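Local coordinates for protein Xaa-Pro dipeptidase (PDB 1WY2) that probably splits dipeptides that carry a C-terminal proline and a nonpolar N-terminal residue, as a dimeric metallopeptidase with two metal ions per subunit, at residues I3-E6 / K7-K10; K10-E13 / F14-N18; I102-L105 / K106-N110; I136-A139 / C140-A143; I151-T155 / E156-E160. All coordinates share one frame; numbering follows the deposited sequence.

Contact 1: residues I3-E6 / K7-K10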
# COMPACT_ATOMS: atom_id res chain seq x y z
N ILE A 3 -24.25 -6.33 22.78
CA ILE A 3 -24.43 -4.90 22.91
C ILE A 3 -23.44 -4.43 21.85
O ILE A 3 -22.23 -4.62 21.99
CB ILE A 3 -24.00 -4.39 24.30
CG1 ILE A 3 -25.01 -4.84 25.36
CG2 ILE A 3 -23.87 -2.87 24.29
CD1 ILE A 3 -26.44 -4.38 25.08
N MET A 4 -23.95 -3.84 20.78
CA MET A 4 -23.11 -3.40 19.66
C MET A 4 -23.04 -1.89 19.50
O MET A 4 -23.99 -1.18 19.84
CB MET A 4 -23.63 -4.07 18.39
CG MET A 4 -23.69 -5.59 18.50
SD MET A 4 -24.56 -6.43 17.17
CE MET A 4 -26.27 -6.15 17.67
N ASN A 5 -21.92 -1.39 18.99
CA ASN A 5 -21.75 0.05 18.82
C ASN A 5 -22.65 0.62 17.73
O ASN A 5 -23.26 -0.13 16.96
CB ASN A 5 -20.27 0.41 18.58
CG ASN A 5 -19.72 -0.16 17.28
OD1 ASN A 5 -20.25 0.10 16.21
ND2 ASN A 5 -18.63 -0.91 17.38
N GLU A 6 -22.74 1.94 17.66
CA GLU A 6 -23.62 2.56 16.68
C GLU A 6 -23.25 2.34 15.22
O GLU A 6 -24.13 2.37 14.36
CB GLU A 6 -23.78 4.06 16.96
CG GLU A 6 -22.52 4.88 16.92
CD GLU A 6 -22.82 6.35 17.16
OE1 GLU A 6 -23.43 6.67 18.21
OE2 GLU A 6 -22.46 7.18 16.31
N LYS A 7 -21.97 2.11 14.93
CA LYS A 7 -21.57 1.87 13.55
C LYS A 7 -22.09 0.51 13.10
O LYS A 7 -22.59 0.36 11.99
CB LYS A 7 -20.04 1.93 13.43
CG LYS A 7 -19.49 3.32 13.70
CD LYS A 7 -17.98 3.32 13.83
CE LYS A 7 -17.46 4.73 14.08
NZ LYS A 7 -15.99 4.75 14.27
N VAL A 8 -21.98 -0.47 13.99
CA VAL A 8 -22.48 -1.81 13.71
C VAL A 8 -23.99 -1.75 13.52
O VAL A 8 -24.55 -2.37 12.62
CB VAL A 8 -22.14 -2.79 14.87
CG1 VAL A 8 -22.87 -4.11 14.69
CG2 VAL A 8 -20.64 -3.02 14.94
N LYS A 9 -24.67 -0.97 14.37
CA LYS A 9 -26.11 -0.85 14.27
C LYS A 9 -26.56 -0.18 12.98
O LYS A 9 -27.61 -0.52 12.43
CB LYS A 9 -26.67 -0.13 15.49
CG LYS A 9 -26.72 -1.03 16.71
CD LYS A 9 -26.92 -0.25 18.00
CE LYS A 9 -27.03 -1.22 19.17
NZ LYS A 9 -26.77 -0.54 20.46
N LYS A 10 -25.77 0.76 12.48
CA LYS A 10 -26.12 1.42 11.23
C LYS A 10 -26.03 0.42 10.10
O LYS A 10 -26.82 0.46 9.15
CB LYS A 10 -25.19 2.61 10.97
CG LYS A 10 -25.52 3.81 11.83
CD LYS A 10 -24.70 5.02 11.46
CE LYS A 10 -25.12 6.24 12.28
NZ LYS A 10 -24.36 7.46 11.88

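Contact 2: residues K10-E13 / F14-N18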
# COMPACT_ATOMS: atom_id res chain seq x y z
N LYS A 10 -25.77 0.76 12.48
CA LYS A 10 -26.12 1.42 11.23
C LYS A 10 -26.03 0.42 10.10
O LYS A 10 -26.82 0.46 9.15
CB LYS A 10 -25.19 2.61 10.97
CG LYS A 10 -25.52 3.81 11.83
CD LYS A 10 -24.70 5.02 11.46
CE LYS A 10 -25.12 6.24 12.28
NZ LYS A 10 -24.36 7.46 11.88
N ILE A 11 -25.08 -0.50 10.20
CA ILE A 11 -24.93 -1.53 9.17
C ILE A 11 -26.10 -2.50 9.28
O ILE A 11 -26.64 -2.95 8.27
CB ILE A 11 -23.59 -2.27 9.33
CG1 ILE A 11 -22.45 -1.31 8.95
CG2 ILE A 11 -23.56 -3.51 8.44
CD1 ILE A 11 -21.06 -1.82 9.28
N ILE A 12 -26.50 -2.84 10.51
CA ILE A 12 -27.62 -3.75 10.69
C ILE A 12 -28.90 -3.14 10.10
O ILE A 12 -29.72 -3.86 9.52
CB ILE A 12 -27.84 -4.08 12.19
CG1 ILE A 12 -26.69 -4.97 12.69
CG2 ILE A 12 -29.19 -4.77 12.40
CD1 ILE A 12 -26.68 -5.19 14.19
N GLU A 13 -29.06 -1.83 10.25
CA GLU A 13 -30.23 -1.15 9.70
C GLU A 13 -30.24 -1.33 8.19
O GLU A 13 -31.26 -1.71 7.60
CB GLU A 13 -30.20 0.34 10.04
CG GLU A 13 -31.28 1.16 9.36
CD GLU A 13 -31.26 2.62 9.76
OE1 GLU A 13 -30.20 3.26 9.61
OE2 GLU A 13 -32.30 3.13 10.22
N PHE A 14 -29.11 -1.04 7.57
CA PHE A 14 -28.97 -1.18 6.12
C PHE A 14 -29.27 -2.62 5.71
O PHE A 14 -29.95 -2.85 4.71
CB PHE A 14 -27.55 -0.79 5.70
CG PHE A 14 -27.31 -0.85 4.21
CD1 PHE A 14 -26.85 -2.01 3.61
CD2 PHE A 14 -27.57 0.26 3.42
CE1 PHE A 14 -26.64 -2.07 2.23
CE2 PHE A 14 -27.36 0.21 2.03
CZ PHE A 14 -26.90 -0.96 1.44
N MET A 15 -28.76 -3.57 6.48
CA MET A 15 -28.99 -4.99 6.20
C MET A 15 -30.47 -5.34 6.13
O MET A 15 -30.92 -5.97 5.18
CB MET A 15 -28.34 -5.86 7.29
CG MET A 15 -26.84 -5.96 7.22
SD MET A 15 -26.19 -6.78 8.69
CE MET A 15 -27.13 -8.28 8.67
N ASP A 16 -31.22 -4.93 7.15
CA ASP A 16 -32.64 -5.24 7.19
C ASP A 16 -33.41 -4.61 6.03
O ASP A 16 -34.25 -5.26 5.41
CB ASP A 16 -33.26 -4.78 8.51
CG ASP A 16 -32.67 -5.49 9.70
OD1 ASP A 16 -32.42 -6.72 9.61
OD2 ASP A 16 -32.46 -4.84 10.74
N LYS A 17 -33.10 -3.35 5.74
CA LYS A 17 -33.78 -2.64 4.67
C LYS A 17 -33.45 -3.16 3.28
O LYS A 17 -34.20 -2.92 2.33
CB LYS A 17 -33.46 -1.15 4.76
CG LYS A 17 -33.93 -0.51 6.05
CD LYS A 17 -33.66 0.98 6.08
CE LYS A 17 -34.21 1.61 7.35
NZ LYS A 17 -35.67 1.38 7.48
N ASN A 18 -32.33 -3.87 3.16
CA ASN A 18 -31.90 -4.40 1.86
C ASN A 18 -31.96 -5.92 1.79
O ASN A 18 -31.37 -6.53 0.89
CB ASN A 18 -30.48 -3.91 1.55
CG ASN A 18 -30.44 -2.43 1.21
OD1 ASN A 18 -30.61 -2.05 0.05
ND2 ASN A 18 -30.24 -1.59 2.22

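Contact 3: residues I102-L105 / K106-N110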
# COMPACT_ATOMS: atom_id res chain seq x y z
N ILE A 102 -14.19 -14.10 -2.92
CA ILE A 102 -15.62 -14.27 -3.15
C ILE A 102 -15.93 -15.66 -3.68
O ILE A 102 -16.95 -16.26 -3.32
CB ILE A 102 -16.16 -13.22 -4.14
CG1 ILE A 102 -16.07 -11.82 -3.51
CG2 ILE A 102 -17.59 -13.55 -4.53
CD1 ILE A 102 -16.49 -10.70 -4.43
N GLU A 103 -15.06 -16.18 -4.54
CA GLU A 103 -15.27 -17.52 -5.08
C GLU A 103 -15.19 -18.55 -3.96
O GLU A 103 -15.91 -19.54 -3.96
CB GLU A 103 -14.24 -17.83 -6.17
CG GLU A 103 -14.45 -17.04 -7.45
CD GLU A 103 -15.85 -17.24 -8.03
OE1 GLU A 103 -16.23 -18.40 -8.29
OE2 GLU A 103 -16.57 -16.24 -8.21
N GLU A 104 -14.31 -18.30 -3.00
CA GLU A 104 -14.16 -19.19 -1.85
C GLU A 104 -15.46 -19.20 -1.05
O GLU A 104 -15.97 -20.26 -0.68
CB GLU A 104 -13.01 -18.72 -0.95
CG GLU A 104 -11.62 -19.04 -1.46
CD GLU A 104 -11.29 -20.52 -1.34
OE1 GLU A 104 -11.98 -21.34 -2.00
OE2 GLU A 104 -10.35 -20.86 -0.60
N LEU A 105 -15.98 -18.01 -0.77
CA LEU A 105 -17.22 -17.87 -0.01
C LEU A 105 -18.37 -18.62 -0.69
O LEU A 105 -19.20 -19.22 -0.02
CB LEU A 105 -17.58 -16.39 0.14
CG LEU A 105 -16.60 -15.53 0.95
CD1 LEU A 105 -16.96 -14.06 0.80
CD2 LEU A 105 -16.64 -15.95 2.41
N LYS A 106 -18.40 -18.58 -2.01
CA LYS A 106 -19.45 -19.25 -2.77
C LYS A 106 -19.40 -20.76 -2.61
O LYS A 106 -20.44 -21.42 -2.50
CB LYS A 106 -19.32 -18.92 -4.26
CG LYS A 106 -19.68 -17.49 -4.64
CD LYS A 106 -19.61 -17.32 -6.16
CE LYS A 106 -20.00 -15.91 -6.58
NZ LYS A 106 -19.94 -15.76 -8.06
N LYS A 107 -18.19 -21.31 -2.61
CA LYS A 107 -18.02 -22.75 -2.50
C LYS A 107 -17.95 -23.30 -1.08
O LYS A 107 -18.65 -24.26 -0.75
CB LYS A 107 -16.76 -23.18 -3.27
CG LYS A 107 -15.47 -22.57 -2.76
CD LYS A 107 -14.27 -23.01 -3.60
CE LYS A 107 -14.06 -24.51 -3.55
NZ LYS A 107 -12.89 -24.94 -4.37
N LYS A 108 -17.12 -22.70 -0.23
CA LYS A 108 -16.95 -23.17 1.14
C LYS A 108 -18.00 -22.73 2.14
O LYS A 108 -18.28 -23.44 3.11
CB LYS A 108 -15.55 -22.79 1.64
CG LYS A 108 -14.43 -23.41 0.81
CD LYS A 108 -13.06 -23.07 1.37
CE LYS A 108 -11.96 -23.77 0.58
NZ LYS A 108 -10.61 -23.45 1.09
N ALA A 109 -18.59 -21.55 1.93
CA ALA A 109 -19.62 -21.05 2.84
C ALA A 109 -20.99 -21.18 2.18
O ALA A 109 -22.02 -20.92 2.81
CB ALA A 109 -19.34 -19.59 3.19
N ASN A 110 -20.98 -21.59 0.92
CA ASN A 110 -22.19 -21.78 0.13
C ASN A 110 -23.05 -20.52 0.06
O ASN A 110 -24.28 -20.61 -0.00
CB ASN A 110 -23.01 -22.94 0.70
CG ASN A 110 -24.14 -23.37 -0.22
OD1 ASN A 110 -23.90 -23.75 -1.37
ND2 ASN A 110 -25.37 -23.29 0.27

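Contact 4: residues I136-A139 / C140-A143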
# COMPACT_ATOMS: atom_id res chain seq x y z
N ILE A 136 -7.22 14.59 12.13
CA ILE A 136 -6.87 14.99 10.77
C ILE A 136 -6.17 16.35 10.80
O ILE A 136 -5.19 16.57 10.08
CB ILE A 136 -8.12 15.07 9.87
CG1 ILE A 136 -8.65 13.66 9.60
CG2 ILE A 136 -7.78 15.78 8.56
CD1 ILE A 136 -10.08 13.63 9.08
N GLU A 137 -6.65 17.27 11.63
CA GLU A 137 -6.03 18.59 11.71
C GLU A 137 -4.59 18.48 12.18
O GLU A 137 -3.72 19.20 11.70
CB GLU A 137 -6.85 19.50 12.64
CG GLU A 137 -6.30 20.93 12.74
CD GLU A 137 -7.40 21.96 12.93
OE1 GLU A 137 -8.39 21.67 13.63
OE2 GLU A 137 -7.26 23.08 12.38
N LYS A 138 -4.32 17.58 13.12
CA LYS A 138 -2.95 17.40 13.61
C LYS A 138 -2.07 16.82 12.51
O LYS A 138 -0.90 17.18 12.38
CB LYS A 138 -2.93 16.48 14.84
CG LYS A 138 -1.60 16.49 15.58
CD LYS A 138 -1.33 17.87 16.18
CE LYS A 138 -0.06 17.89 17.02
NZ LYS A 138 0.11 19.24 17.65
N ALA A 139 -2.63 15.91 11.71
CA ALA A 139 -1.87 15.31 10.62
C ALA A 139 -1.52 16.41 9.62
O ALA A 139 -0.45 16.41 9.02
CB ALA A 139 -2.70 14.22 9.92
N CYS A 140 -2.44 17.36 9.45
CA CYS A 140 -2.21 18.47 8.54
C CYS A 140 -1.15 19.40 9.09
O CYS A 140 -0.40 20.02 8.34
CB CYS A 140 -3.52 19.24 8.30
SG CYS A 140 -4.74 18.34 7.29
N GLU A 141 -1.07 19.50 10.42
CA GLU A 141 -0.07 20.35 11.06
C GLU A 141 1.31 19.75 10.77
O GLU A 141 2.27 20.48 10.51
CB GLU A 141 -0.30 20.40 12.57
CG GLU A 141 0.57 21.40 13.30
CD GLU A 141 0.39 21.35 14.81
OE1 GLU A 141 0.94 20.42 15.44
OE2 GLU A 141 -0.30 22.23 15.36
N ILE A 142 1.39 18.43 10.82
CA ILE A 142 2.63 17.72 10.55
C ILE A 142 2.99 17.89 9.07
O ILE A 142 4.16 18.05 8.72
CB ILE A 142 2.49 16.21 10.89
CG1 ILE A 142 2.34 16.05 12.41
CG2 ILE A 142 3.71 15.44 10.39
CD1 ILE A 142 2.12 14.62 12.85
N ALA A 143 1.98 17.86 8.20
CA ALA A 143 2.22 18.02 6.77
C ALA A 143 2.71 19.44 6.49
O ALA A 143 3.61 19.64 5.67
CB ALA A 143 0.93 17.75 5.99

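Contact 5: residues I151-T155 / E156-E160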
# COMPACT_ATOMS: atom_id res chain seq x y z
N ILE A 151 10.70 23.32 1.57
CA ILE A 151 11.03 24.60 0.96
C ILE A 151 12.42 25.07 1.37
O ILE A 151 13.19 25.57 0.55
CB ILE A 151 9.97 25.67 1.35
CG1 ILE A 151 8.62 25.30 0.72
CG2 ILE A 151 10.41 27.05 0.89
CD1 ILE A 151 7.47 26.20 1.13
N GLU A 152 12.75 24.88 2.65
CA GLU A 152 14.04 25.30 3.17
C GLU A 152 15.17 24.41 2.65
O GLU A 152 16.30 24.87 2.46
CB GLU A 152 14.01 25.25 4.70
CG GLU A 152 15.15 25.98 5.39
CD GLU A 152 15.14 27.47 5.10
OE1 GLU A 152 14.04 28.07 5.15
OE2 GLU A 152 16.22 28.04 4.83
N GLU A 153 14.86 23.14 2.40
CA GLU A 153 15.84 22.18 1.92
C GLU A 153 16.08 22.24 0.41
O GLU A 153 17.14 21.85 -0.07
CB GLU A 153 15.41 20.76 2.30
CG GLU A 153 16.39 19.68 1.89
CD GLU A 153 17.74 19.83 2.55
OE1 GLU A 153 17.78 19.94 3.79
OE2 GLU A 153 18.76 19.84 1.83
N ILE A 154 15.09 22.72 -0.32
CA ILE A 154 15.20 22.80 -1.77
C ILE A 154 16.09 23.94 -2.24
O ILE A 154 15.83 25.12 -1.96
CB ILE A 154 13.80 22.93 -2.41
CG1 ILE A 154 13.05 21.60 -2.26
CG2 ILE A 154 13.92 23.33 -3.87
CD1 ILE A 154 11.59 21.66 -2.64
N THR A 155 17.15 23.58 -2.95
CA THR A 155 18.10 24.53 -3.50
C THR A 155 18.73 23.88 -4.72
O THR A 155 18.69 22.65 -4.87
CB THR A 155 19.23 24.87 -2.49
OG1 THR A 155 19.90 23.67 -2.10
CG2 THR A 155 18.66 25.57 -1.26
N GLU A 156 19.32 24.68 -5.60
CA GLU A 156 19.95 24.13 -6.79
C GLU A 156 20.99 23.09 -6.39
O GLU A 156 21.75 23.30 -5.45
CB GLU A 156 20.60 25.26 -7.61
CG GLU A 156 21.66 26.04 -6.85
CD GLU A 156 21.87 27.43 -7.42
OE1 GLU A 156 20.93 28.25 -7.36
OE2 GLU A 156 22.98 27.71 -7.94
N GLY A 157 20.99 21.96 -7.10
CA GLY A 157 21.95 20.91 -6.81
C GLY A 157 21.39 19.75 -5.99
O GLY A 157 21.89 18.63 -6.07
N LYS A 158 20.36 20.02 -5.20
CA LYS A 158 19.75 18.99 -4.36
C LYS A 158 19.00 17.94 -5.19
O LYS A 158 18.38 18.26 -6.20
CB LYS A 158 18.77 19.63 -3.38
CG LYS A 158 19.35 20.76 -2.53
CD LYS A 158 20.35 20.23 -1.52
CE LYS A 158 20.48 21.17 -0.33
NZ LYS A 158 21.03 20.48 0.87
N LYS A 159 19.08 16.69 -4.75
CA LYS A 159 18.39 15.60 -5.43
C LYS A 159 16.97 15.52 -4.86
O LYS A 159 16.78 15.55 -3.65
CB LYS A 159 19.13 14.28 -5.18
CG LYS A 159 18.49 13.08 -5.84
CD LYS A 159 19.33 11.81 -5.65
CE LYS A 159 20.67 11.92 -6.36
NZ LYS A 159 21.44 10.64 -6.28
N GLU A 160 15.97 15.43 -5.74
CA GLU A 160 14.57 15.36 -5.32
C GLU A 160 14.33 14.31 -4.24
O GLU A 160 13.71 14.60 -3.21
CB GLU A 160 13.67 15.05 -6.51
CG GLU A 160 13.75 16.06 -7.65
CD GLU A 160 12.89 15.65 -8.83
OE1 GLU A 160 12.59 14.45 -8.97
OE2 GLU A 160 12.52 16.54 -9.64

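Contact 1: residues I3-E6 / K7-K10
Asn5 OD1 takes the backbone N-H of Val8 at 2.9 Å, the N-cap bond that opens helix 6-17 in the creatinase/prolidase N-terminal domain. The amide reaches forward over the first turn because CG stands between the backbone N and the carbonyl carbon (chi1 65°); the donor reaches OD1 tilted 26° from the carbonyl plane. Its ND2 faces the other way, toward Ile34 O and Asn69 OD1, both weak bonds.

The inner side is tightly packed. Met4 and Val8 cross at about a right angle, Val8 CG1 lying 3.8 Å from Met4 CB and equally near its sulfur, and both side chains rest on Ala52 of strand 51-57. Val8 CG2 packs against the capping amide, 3.4 Å from Asn5 OD1.

The outer side is looser. Glu6 and Lys10 have opposite charges, yet Glu6 OE2 stays 4.8 Å from Lys10 NZ, while Lys7 leaves the contact for Tyr33, bonding its carbonyl and lying against its ring as a cation-pi pair. Lys9 folds back over the incoming chain: its extended side chain runs past Asn5 O until NZ donates to Met4 O, 2.9 Å away and in the carbonyl plane.

Contact 2: residues K10-E13 / F14-N18
Phe14, Met15, Asp16 and Lys17, in the last turns of helix 6-17, donate in turn to the carbonyls of Lys10, Ile11, Ile12 and Glu13, the i to i+4 pattern of an alpha-helix; the bond from Met15 N to Ile11 O is the shortest, at 2.8 Å.

The apolar contacts centre on Met15. Its CG stands beside the backbone N (chi1 -74°), which carries the thioether back along the preceding turn, with SD 4.2 Å from Ile11 CG2 and 4.4 Å from Ile12 CG1. This is loose packing that the surrounding protein completes.

Charged side chains meet mostly through their carbons. Lys17 lays CE 3.6 Å from Glu13 CG; the bend at chi4 (-58°) then sets the direction of Lys17 NZ, which remains 4.7 Å from Glu13 OE2, too far for a salt bridge. Asp16 lies alongside Ile12, pointing the same way.

At the C-terminal end Asn18 leaves helical geometry and folds its amide back: ND2 gives a nearly straight bond to Phe14 O (2.8 Å, 171° at the hydrogen), and the same nitrogen sits 3.2 Å above the centre of the Phe14 ring.

Ile11 and Met15 face the sheet, touching Val23 of strand 22-25 and Ile47 of strand 44-48, while Ile11 and Phe14 also reach helix 118-125 through Ile121, Met124 and Val120.

Contact 3: residues I102-L105 / K106-N110
Glu104 O receives two backbone donors: a sound bond from Lys108 N at 2.7 Å, arriving nearly along the C=O axis, and a weak, strongly bent one from Lys107 N at 3.1 Å. The carboxylate of the same glutamate, folded at chi2 (-72°), comes alongside the extended chain of Lys108. There Lys108 NZ meets Glu104 OE2 at 3.1 Å on its syn side, 33° out of the carboxylate plane, while Glu104 OE1 lies 3.3 Å from Lys107 CD. A methionine in place of Lys108 would probably leave Glu104 OE2 without its salt-bridge mate and the carboxylate freer to turn.

These turns close helix 99-108, the connecting helix of a beta-alpha-beta unit between strands 90-93 and 113-116. Its buried side carries Leu105 onto Leu91 and Phe114, and Ile102 onto Ile93 and onto Tyr99 of the second subunit; helix 78-85 lies against it through Tyr82, which Glu104, Leu105 and Lys108 all touch.

On the exposed side a second ion pair, from i to i+3, is weaker, Lys106 NZ standing 3.4 Å from Glu103 OE2. Beyond the last helical turn Ala109 N donates to Leu105 O at 3.1 Å from above the carbonyl plane, and Asn110 then turns the chain with a positive phi of 57°.

Contact 4: residues I136-A139 / C140-A143
Lys138 and Glu141 both hold CG anti to the backbone N, but the lysine then kinks at chi2 (65°) while the glutamate runs straight on, and the two chains come to lie side by side, pointing the same way. Lys138 NZ thereby reaches Glu141 OE1 at 2.6 Å, a short salt bridge on the syn side of the carboxylate, 24° out of its plane. Lys138 CD and CE also lie close to that oxygen, CE at 3.1 Å. An alanine in place of Glu141 would probably leave the Lys138 ammonium without this charged mate and its chain free to swing.

The pair spans one turn of helix 130-153, in the metallopeptidase M24 domain. Backbone bonds from Cys140, Glu141, Ile142 and Ala143 to the residues four earlier hold the turn, the one from Ala143 N to Ala139 O measuring 2.9 Å.

The other side of the helix is buried. Cys140 SG packs 4.2 Å from Ile136 CG2, and Ala139, Cys140, Ile142 and Ala143 lie on strands 208-217 and 220-229, where Ser222 touches both Cys140 and Ala143. Glu137 turns elsewhere, to a salt bridge with Lys341.

The chemistry is thus divided by face: charge is paired along the outer side, while small and apolar groups let the helix lie close against the strands that carry metal ligands Asp212 and Asp223.

Contact 5: residues I151-T155 / E156-E160
Lys158 NZ meets Glu153 OE2 at 2.5 Å, a very short salt bridge in which the ammonium approaches OE2 nearly in line with its bond to CD. The two side chains cross at about a right angle, each bent at chi2: Glu153 at 62°, Lys158 at -70°, which carries the lysine chain back toward the helix end. Glu153 OE1 makes a long, weak ion pair with Lys166.

Next comes the backbone bond from Lys158 N to Thr155 O, 3.1 Å long and fairly straight. Around it the lysine passes close by the threonine, Lys158 CG lying 3.0 Å from Thr155 OG1 and Lys158 CE at 3.1 Å from the same hydroxyl oxygen.

Farther out, Glu156 reaches a salt bridge with Arg205, and backbone bonds tie Gly157 and Lys158 to Ile203. Ile154 turns inward to Val209 and Ile211 of strand 208-217 and to Val163 of helix 160-173.

Thr155 to Lys158 form a type II beta turn, with Gly157 in its third position at a positive phi of 101°, where a side chain would collide with the preceding carbonyl oxygen. The turn links helix 130-153 to helix 160-173 in the M24 domain.

Contacts 1 and 2 follow one another through the start and the rest of helix 6-17, contact 1 including the loop that leads into it: they share Lys10, their centres lie 11 Å apart, and Met4 CE of the first packs on Ile12 CD1 of the second at 3.6 Å. Contact 3 belongs to the same N-terminal domain but is separate, its nearest atoms about 14 Å from contact 2. Contacts 4 and 5 both use helix 130-153 of the M24 domain, with centres 23 Å apart, the first in its N-terminal half and the second at its end. Of the five, contact 4 lies near the active site: the side chain of Ala143 is about 9 Å from a bound zinc ion, and that of Cys140 about 7 Å from the side chain of Asp223.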